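Local coordinates for protein RavA (Legionella pneumophila str. Paris, PDB 6WO6) that is an effector of the pathogen, probably acting inside the infected host cell, though its precise molecular activity remains unknown, at residues 213-225 / 246-258. The protein carries 2 engineered substitutions. Numbering follows the deposited sequence.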
ATOM      1  N   LYS A 213       8.867   7.741  12.333  1.00 60.86           N
ATOM      2  CA  LYS A 213       7.847   7.911  13.361  1.00 59.88           C
ATOM      3  C   LYS A 213       7.725   6.681  14.248  1.00 55.73           C
ATOM      4  O   LYS A 213       6.797   6.604  15.063  1.00 54.21           O
ATOM      5  CB  LYS A 213       6.485   8.236  12.733  1.00 62.36           C
ATOM      6  CG  LYS A 213       6.410   9.606  12.081  1.00 67.44           C
ATOM      7  CD  LYS A 213       4.977   9.985  11.743  1.00 70.40           C
ATOM      8  CE  LYS A 213       4.898  11.377  11.123  1.00 74.35           C
ATOM      9  NZ  LYS A 213       3.488  11.814  10.898  1.00 75.63           N
ATOM     10  N   GLU A 214       8.642   5.718  14.114  1.00 53.86           N
ATOM     11  CA  GLU A 214       8.528   4.472  14.865  1.00 53.39           C
ATOM     12  C   GLU A 214       8.753   4.677  16.359  1.00 53.78           C
ATOM     13  O   GLU A 214       8.239   3.897  17.166  1.00 53.04           O
ATOM     14  CB  GLU A 214       9.511   3.435  14.323  1.00 55.34           C
ATOM     15  CG  GLU A 214       9.333   3.097  12.850  1.00 57.31           C
ATOM     16  CD  GLU A 214      10.184   3.966  11.950  1.00 61.25           C
ATOM     17  OE1 GLU A 214      10.404   5.145  12.296  1.00 63.53           O
ATOM     18  OE2 GLU A 214      10.644   3.464  10.902  1.00 62.07           O
ATOM     19  N   SER A 215       9.503   5.711  16.750  1.00 54.59           N
ATOM     20  CA  SER A 215       9.698   5.983  18.171  1.00 56.44           C
ATOM     21  C   SER A 215       8.380   6.353  18.843  1.00 56.19           C
ATOM     22  O   SER A 215       8.028   5.806  19.896  1.00 55.84           O
ATOM     23  CB  SER A 215      10.728   7.096  18.356  1.00 61.31           C
ATOM     24  OG  SER A 215      11.997   6.697  17.871  1.00 64.40           O
ATOM     25  N   SER A 216       7.638   7.289  18.244  1.00 56.69           N
ATOM     26  CA  SER A 216       6.360   7.708  18.810  1.00 56.90           C
ATOM     27  C   SER A 216       5.360   6.559  18.836  1.00 55.74           C
ATOM     28  O   SER A 216       4.653   6.357  19.834  1.00 57.65           O
ATOM     29  CB  SER A 216       5.806   8.888  18.010  1.00 58.45           C
ATOM     30  OG  SER A 216       4.439   9.113  18.302  1.00 59.63           O
ATOM     31  N   ILE A 217       5.278   5.801  17.741  1.00 53.66           N
ATOM     32  CA  ILE A 217       4.356   4.672  17.681  1.00 49.51           C
ATOM     33  C   ILE A 217       4.717   3.641  18.739  1.00 49.14           C
ATOM     34  O   ILE A 217       3.840   3.085  19.408  1.00 49.08           O
ATOM     35  CB  ILE A 217       4.352   4.057  16.268  1.00 44.53           C
ATOM     36  CG1 ILE A 217       3.986   5.111  15.225  1.00 44.07           C
ATOM     37  CG2 ILE A 217       3.391   2.879  16.193  1.00 40.32           C
ATOM     38  CD1 ILE A 217       4.275   4.673  13.808  1.00 42.84           C
ATOM     39  N   ALA A 218       6.014   3.374  18.914  1.00 48.93           N
ATOM     40  CA  ALA A 218       6.439   2.390  19.902  1.00 47.34           C
ATOM     41  C   ALA A 218       6.126   2.858  21.315  1.00 47.23           C
ATOM     42  O   ALA A 218       5.713   2.057  22.162  1.00 45.83           O
ATOM     43  CB  ALA A 218       7.931   2.102  19.749  1.00 47.13           C
ATOM     44  N   GLY A 219       6.310   4.152  21.585  1.00 49.37           N
ATOM     45  CA  GLY A 219       5.955   4.677  22.894  1.00 51.01           C
ATOM     46  C   GLY A 219       4.472   4.541  23.184  1.00 52.28           C
ATOM     47  O   GLY A 219       4.073   4.075  24.257  1.00 51.62           O
ATOM     48  N   LYS A 220       3.633   4.937  22.220  1.00 53.37           N
ATOM     49  CA  LYS A 220       2.189   4.813  22.410  1.00 50.98           C
ATOM     50  C   LYS A 220       1.758   3.354  22.524  1.00 50.02           C
ATOM     51  O   LYS A 220       0.834   3.042  23.281  1.00 51.22           O
ATOM     52  CB  LYS A 220       1.438   5.506  21.274  1.00 48.25           C
ATOM     53  CG  LYS A 220       1.697   7.003  21.182  1.00 48.86           C
ATOM     54  CD  LYS A 220       0.588   7.707  20.415  1.00 50.37           C
ATOM     55  CE  LYS A 220       0.932   9.160  20.137  1.00 53.68           C
ATOM     56  NZ  LYS A 220       2.004   9.285  19.108  1.00 53.90           N
ATOM     57  N   LEU A 221       2.419   2.450  21.798  1.00 48.24           N
ATOM     58  CA  LEU A 221       2.110   1.030  21.924  1.00 47.68           C
ATOM     59  C   LEU A 221       2.446   0.524  23.319  1.00 49.05           C
ATOM     60  O   LEU A 221       1.614  -0.105  23.980  1.00 48.93           O
ATOM     61  CB  LEU A 221       2.868   0.228  20.865  1.00 45.93           C
ATOM     62  CG  LEU A 221       2.266   0.205  19.461  1.00 45.98           C
ATOM     63  CD1 LEU A 221       3.175  -0.546  18.500  1.00 44.38           C
ATOM     64  CD2 LEU A 221       0.885  -0.422  19.498  1.00 45.74           C
ATOM     65  N   ALA A 222       3.668   0.795  23.785  1.00 50.21           N
ATOM     66  CA  ALA A 222       4.058   0.374  25.127  1.00 50.15           C
ATOM     67  C   ALA A 222       3.137   0.961  26.186  1.00 51.16           C
ATOM     68  O   ALA A 222       2.893   0.323  27.217  1.00 50.81           O
ATOM     69  CB  ALA A 222       5.508   0.772  25.406  1.00 49.69           C
ATOM     70  N   LEU A 223       2.606   2.162  25.948  1.00 52.63           N
ATOM     71  CA  LEU A 223       1.757   2.796  26.951  1.00 53.25           C
ATOM     72  C   LEU A 223       0.342   2.215  26.961  1.00 57.70           C
ATOM     73  O   LEU A 223      -0.198   1.915  28.031  1.00 60.20           O
ATOM     74  CB  LEU A 223       1.715   4.308  26.719  1.00 50.41           C
ATOM     75  CG  LEU A 223       0.873   5.114  27.708  1.00 50.62           C
ATOM     76  CD1 LEU A 223       1.356   4.889  29.133  1.00 50.49           C
ATOM     77  CD2 LEU A 223       0.898   6.594  27.355  1.00 51.52           C
ATOM     78  N   ARG A 224      -0.274   2.042  25.784  1.00 57.20           N
ATOM     79  CA  ARG A 224      -1.703   1.741  25.723  1.00 56.13           C
ATOM     80  C   ARG A 224      -2.031   0.280  25.430  1.00 51.26           C
ATOM     81  O   ARG A 224      -3.180  -0.125  25.639  1.00 52.56           O
ATOM     82  CB  ARG A 224      -2.385   2.614  24.661  1.00 60.84           C
ATOM     83  CG  ARG A 224      -1.858   4.038  24.567  1.00 65.75           C
ATOM     84  CD  ARG A 224      -2.334   4.936  25.700  1.00 71.54           C
ATOM     85  NE  ARG A 224      -1.840   6.302  25.529  1.00 76.81           N
ATOM     86  CZ  ARG A 224      -2.513   7.274  24.919  1.00 81.13           C
ATOM     87  NH1 ARG A 224      -3.722   7.040  24.428  1.00 83.32           N
ATOM     88  NH2 ARG A 224      -1.978   8.483  24.804  1.00 82.23           N
ATOM     89  N   THR A 225      -1.082  -0.516  24.948  1.00 46.49           N
ATOM     90  CA  THR A 225      -1.389  -1.909  24.621  1.00 44.89           C
ATOM     91  C   THR A 225      -1.694  -2.694  25.892  1.00 47.56           C
ATOM     92  O   THR A 225      -0.956  -2.580  26.877  1.00 48.04           O
ATOM     93  CB  THR A 225      -0.227  -2.571  23.877  1.00 42.10           C
ATOM     94  OG1 THR A 225       0.149  -1.768  22.753  1.00 43.69           O
ATOM     95  CG2 THR A 225      -0.621  -3.958  23.389  1.00 38.81           C
ATOM     96  N   GLU A 246      13.031  -0.812  11.867  1.00 66.98           N
ATOM     97  CA  GLU A 246      12.980   0.103  13.002  1.00 63.70           C
ATOM     98  C   GLU A 246      11.794  -0.204  13.906  1.00 59.20           C
ATOM     99  O   GLU A 246      11.934  -0.232  15.135  1.00 57.91           O
ATOM    100  CB  GLU A 246      12.920   1.551  12.513  1.00 67.44           C
ATOM    101  CG  GLU A 246      14.222   2.086  11.932  1.00 73.43           C
ATOM    102  CD  GLU A 246      15.301   2.274  12.980  1.00 77.82           C
ATOM    103  OE1 GLU A 246      15.894   1.265  13.422  1.00 79.45           O
ATOM    104  OE2 GLU A 246      15.554   3.435  13.366  1.00 79.87           O
ATOM    105  N   LEU A 247      10.623  -0.459  13.316  1.00 56.91           N
ATOM    106  CA  LEU A 247       9.410  -0.627  14.111  1.00 50.81           C
ATOM    107  C   LEU A 247       9.543  -1.774  15.105  1.00 49.34           C
ATOM    108  O   LEU A 247       9.198  -1.621  16.283  1.00 50.97           O
ATOM    109  CB  LEU A 247       8.209  -0.850  13.194  1.00 49.00           C
ATOM    110  CG  LEU A 247       6.869  -0.990  13.919  1.00 47.36           C
ATOM    111  CD1 LEU A 247       6.486   0.314  14.592  1.00 45.53           C
ATOM    112  CD2 LEU A 247       5.776  -1.446  12.966  1.00 49.90           C
ATOM    113  N   ALA A 248      10.045  -2.928  14.659  1.00 47.11           N
ATOM    114  CA  ALA A 248      10.136  -4.085  15.545  1.00 47.99           C
ATOM    115  C   ALA A 248      11.112  -3.834  16.693  1.00 53.17           C
ATOM    116  O   ALA A 248      10.786  -4.074  17.866  1.00 55.06           O
ATOM    117  CB  ALA A 248      10.545  -5.321  14.745  1.00 48.01           C
ATOM    118  N   ILE A 249      12.321  -3.362  16.368  1.00 53.30           N
ATOM    119  CA  ILE A 249      13.321  -3.068  17.389  1.00 52.75           C
ATOM    120  C   ILE A 249      12.754  -2.106  18.423  1.00 53.74           C
ATOM    121  O   ILE A 249      12.831  -2.347  19.636  1.00 55.36           O
ATOM    122  CB  ILE A 249      14.600  -2.501  16.742  1.00 52.13           C
ATOM    123  CG1 ILE A 249      15.184  -3.480  15.722  1.00 52.00           C
ATOM    124  CG2 ILE A 249      15.638  -2.179  17.800  1.00 51.18           C
ATOM    125  CD1 ILE A 249      16.390  -2.932  14.979  1.00 50.00           C
ATOM    126  N   LYS A 250      12.156  -1.005  17.955  1.00 53.23           N
ATOM    127  CA  LYS A 250      11.697   0.029  18.877  1.00 52.11           C
ATOM    128  C   LYS A 250      10.527  -0.457  19.725  1.00 50.58           C
ATOM    129  O   LYS A 250      10.474  -0.170  20.925  1.00 50.28           O
ATOM    130  CB  LYS A 250      11.322   1.295  18.109  1.00 53.86           C
ATOM    131  CG  LYS A 250      12.438   1.830  17.224  1.00 56.79           C
ATOM    132  CD  LYS A 250      12.953   3.177  17.672  1.00 58.85           C
ATOM    133  CE  LYS A 250      14.044   3.658  16.731  1.00 63.11           C
ATOM    134  NZ  LYS A 250      14.679   4.923  17.188  1.00 65.31           N
ATOM    135  N   VAL A 251       9.586  -1.196  19.130  1.00 49.34           N
ATOM    136  CA  VAL A 251       8.437  -1.680  19.891  1.00 46.42           C
ATOM    137  C   VAL A 251       8.884  -2.652  20.977  1.00 47.33           C
ATOM    138  O   VAL A 251       8.435  -2.572  22.131  1.00 45.89           O
ATOM    139  CB  VAL A 251       7.403  -2.318  18.942  1.00 44.71           C
ATOM    140  CG1 VAL A 251       6.388  -3.133  19.718  1.00 43.89           C
ATOM    141  CG2 VAL A 251       6.699  -1.242  18.136  1.00 46.01           C
ATOM    142  N   GLN A 252       9.789  -3.575  20.634  1.00 49.11           N
ATOM    143  CA  GLN A 252      10.257  -4.527  21.635  1.00 50.19           C
ATOM    144  C   GLN A 252      11.042  -3.826  22.741  1.00 50.88           C
ATOM    145  O   GLN A 252      10.881  -4.151  23.925  1.00 50.47           O
ATOM    146  CB  GLN A 252      11.087  -5.623  20.965  1.00 51.07           C
ATOM    147  CG  GLN A 252      10.276  -6.468  19.977  1.00 54.32           C
ATOM    148  CD  GLN A 252      10.996  -7.727  19.530  1.00 57.31           C
ATOM    149  OE1 GLN A 252      10.948  -8.758  20.205  1.00 59.17           O
ATOM    150  NE2 GLN A 252      11.666  -7.653  18.383  1.00 57.83           N
ATOM    151  N   SER A 253      11.863  -2.833  22.385  1.00 51.28           N
ATOM    152  CA  SER A 253      12.624  -2.137  23.416  1.00 54.16           C
ATOM    153  C   SER A 253      11.724  -1.274  24.297  1.00 57.34           C
ATOM    154  O   SER A 253      11.997  -1.122  25.492  1.00 60.70           O
ATOM    155  CB  SER A 253      13.728  -1.289  22.785  1.00 54.63           C
ATOM    156  OG  SER A 253      13.303   0.049  22.610  1.00 55.00           O
ATOM    157  N   ALA A 254      10.643  -0.719  23.742  1.00 55.12           N
ATOM    158  CA  ALA A 254       9.721   0.063  24.560  1.00 51.55           C
ATOM    159  C   ALA A 254       8.957  -0.830  25.529  1.00 52.56           C
ATOM    160  O   ALA A 254       8.761  -0.468  26.697  1.00 56.19           O
ATOM    161  CB  ALA A 254       8.754   0.844  23.671  1.00 50.67           C
ATOM    162  N   PHE A 255       8.512  -2.001  25.063  1.00 51.15           N
ATOM    163  CA  PHE A 255       7.922  -2.969  25.984  1.00 50.43           C
ATOM    164  C   PHE A 255       8.906  -3.344  27.089  1.00 51.07           C
ATOM    165  O   PHE A 255       8.533  -3.414  28.270  1.00 52.82           O
ATOM    166  CB  PHE A 255       7.474  -4.218  25.226  1.00 49.38           C
ATOM    167  CG  PHE A 255       6.211  -4.034  24.434  1.00 47.98           C
ATOM    168  CD1 PHE A 255       5.202  -3.199  24.890  1.00 46.85           C
ATOM    169  CD2 PHE A 255       6.030  -4.700  23.230  1.00 48.48           C
ATOM    170  CE1 PHE A 255       4.034  -3.034  24.157  1.00 45.80           C
ATOM    171  CE2 PHE A 255       4.865  -4.537  22.497  1.00 46.84           C
ATOM    172  CZ  PHE A 255       3.869  -3.703  22.961  1.00 45.23           C
ATOM    173  N   ALA A 256      10.169  -3.585  26.721  1.00 50.30           N
ATOM    174  CA  ALA A 256      11.181  -3.928  27.717  1.00 48.50           C
ATOM    175  C   ALA A 256      11.371  -2.803  28.727  1.00 49.90           C
ATOM    176  O   ALA A 256      11.521  -3.057  29.928  1.00 49.37           O
ATOM    177  CB  ALA A 256      12.508  -4.256  27.031  1.00 44.98           C
ATOM    178  N   LEU A 257      11.369  -1.553  28.258  1.00 50.64           N
ATOM    179  CA  LEU A 257      11.543  -0.420  29.162  1.00 51.72           C
ATOM    180  C   LEU A 257      10.372  -0.296  30.124  1.00 54.73           C
ATOM    181  O   LEU A 257      10.563   0.013  31.308  1.00 57.31           O
ATOM    182  CB  LEU A 257      11.713   0.875  28.370  1.00 50.57           C
ATOM    183  CG  LEU A 257      11.715   2.152  29.216  1.00 49.29           C
ATOM    184  CD1 LEU A 257      12.881   2.152  30.192  1.00 47.48           C
ATOM    185  CD2 LEU A 257      11.743   3.390  28.336  1.00 49.73           C
ATOM    186  N   ARG A 258       9.146  -0.513  29.636  1.00 53.42           N
ATOM    187  CA  ARG A 258       7.999  -0.504  30.539  1.00 52.18           C
ATOM    188  C   ARG A 258       8.114  -1.611  31.583  1.00 54.81           C
ATOM    189  O   ARG A 258       7.813  -1.394  32.765  1.00 58.15           O
ATOM    190  CB  ARG A 258       6.696  -0.639  29.755  1.00 50.06           C
ATOM    191  CG  ARG A 258       5.534  -1.129  30.601  1.00 51.27           C
ATOM    192  CD  ARG A 258       4.237  -0.441  30.234  1.00 54.22           C
ATOM    193  NE  ARG A 258       3.101  -1.033  30.933  1.00 60.42           N
ATOM    194  CZ  ARG A 258       1.857  -0.575  30.862  1.00 65.51           C
ATOM    195  NH1 ARG A 258       1.583   0.494  30.125  1.00 65.84           N
ATOM    196  NH2 ARG A 258       0.887  -1.183  31.529  1.00 69.51           N
TER
HETATM  197  O   HOH W   1      -2.155  -1.152  29.813  1.00 51.66           O
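Ala218 and Ala222, one turn apart on helix 214-224, set their methyls against Val251 and Ala254 of helix 246-265. Ala218 CB lies 3.9 Å from Val251 CG2, and Ala222 CB is 3.7 Å from Ala254 CB. Such short side chains suit the place, because they let the axes of the two segments approach to 8.4 Å, crossing at -38°. Leu221 brings its CD1 branch obliquely to the same Val251 CG2, and Ile217 adds a looser touch on Leu247, which also leans on Ile237 of helix 230-240.

Farther along, Phe255 CE1 lies 3.5 Å from Ala222 CA, while Leu221 O and Thr225 OG1 sit at the ring edge. The small Ala222 methyl leaves room for the ring beside the helix, with Arg230 and Val234 of helix 230-240 also touching it. Thr225 OG1 donates a hydrogen bond to Leu221 O, which also accepts from Thr225 N.

Polar groups mark both ends. Buried Glu214, bent at chi2 (92°), lays CG against Leu247 N and brings OE2 3.4 Å from Glu246 CB, its carboxylate plane turned 80° from that of Glu246. Nearby, Lys250 NZ lies 3.3 Å from Ser215 OG; Glu286 forms a salt bridge with the former and a hydrogen bond with the latter. At the other end, Arg258 NH1 reaches Ala222 O at 3.2 Å and Leu223 O at 3.1 Å, two weak, bent bonds, while its NE is in a salt bridge with Glu262. A close-packed apolar seam thus joins two helices running in roughly the same direction, and a guanidinium at the carboxyl-terminal end of helix 214-224 probably complements the partial negative charge of its carbonyls.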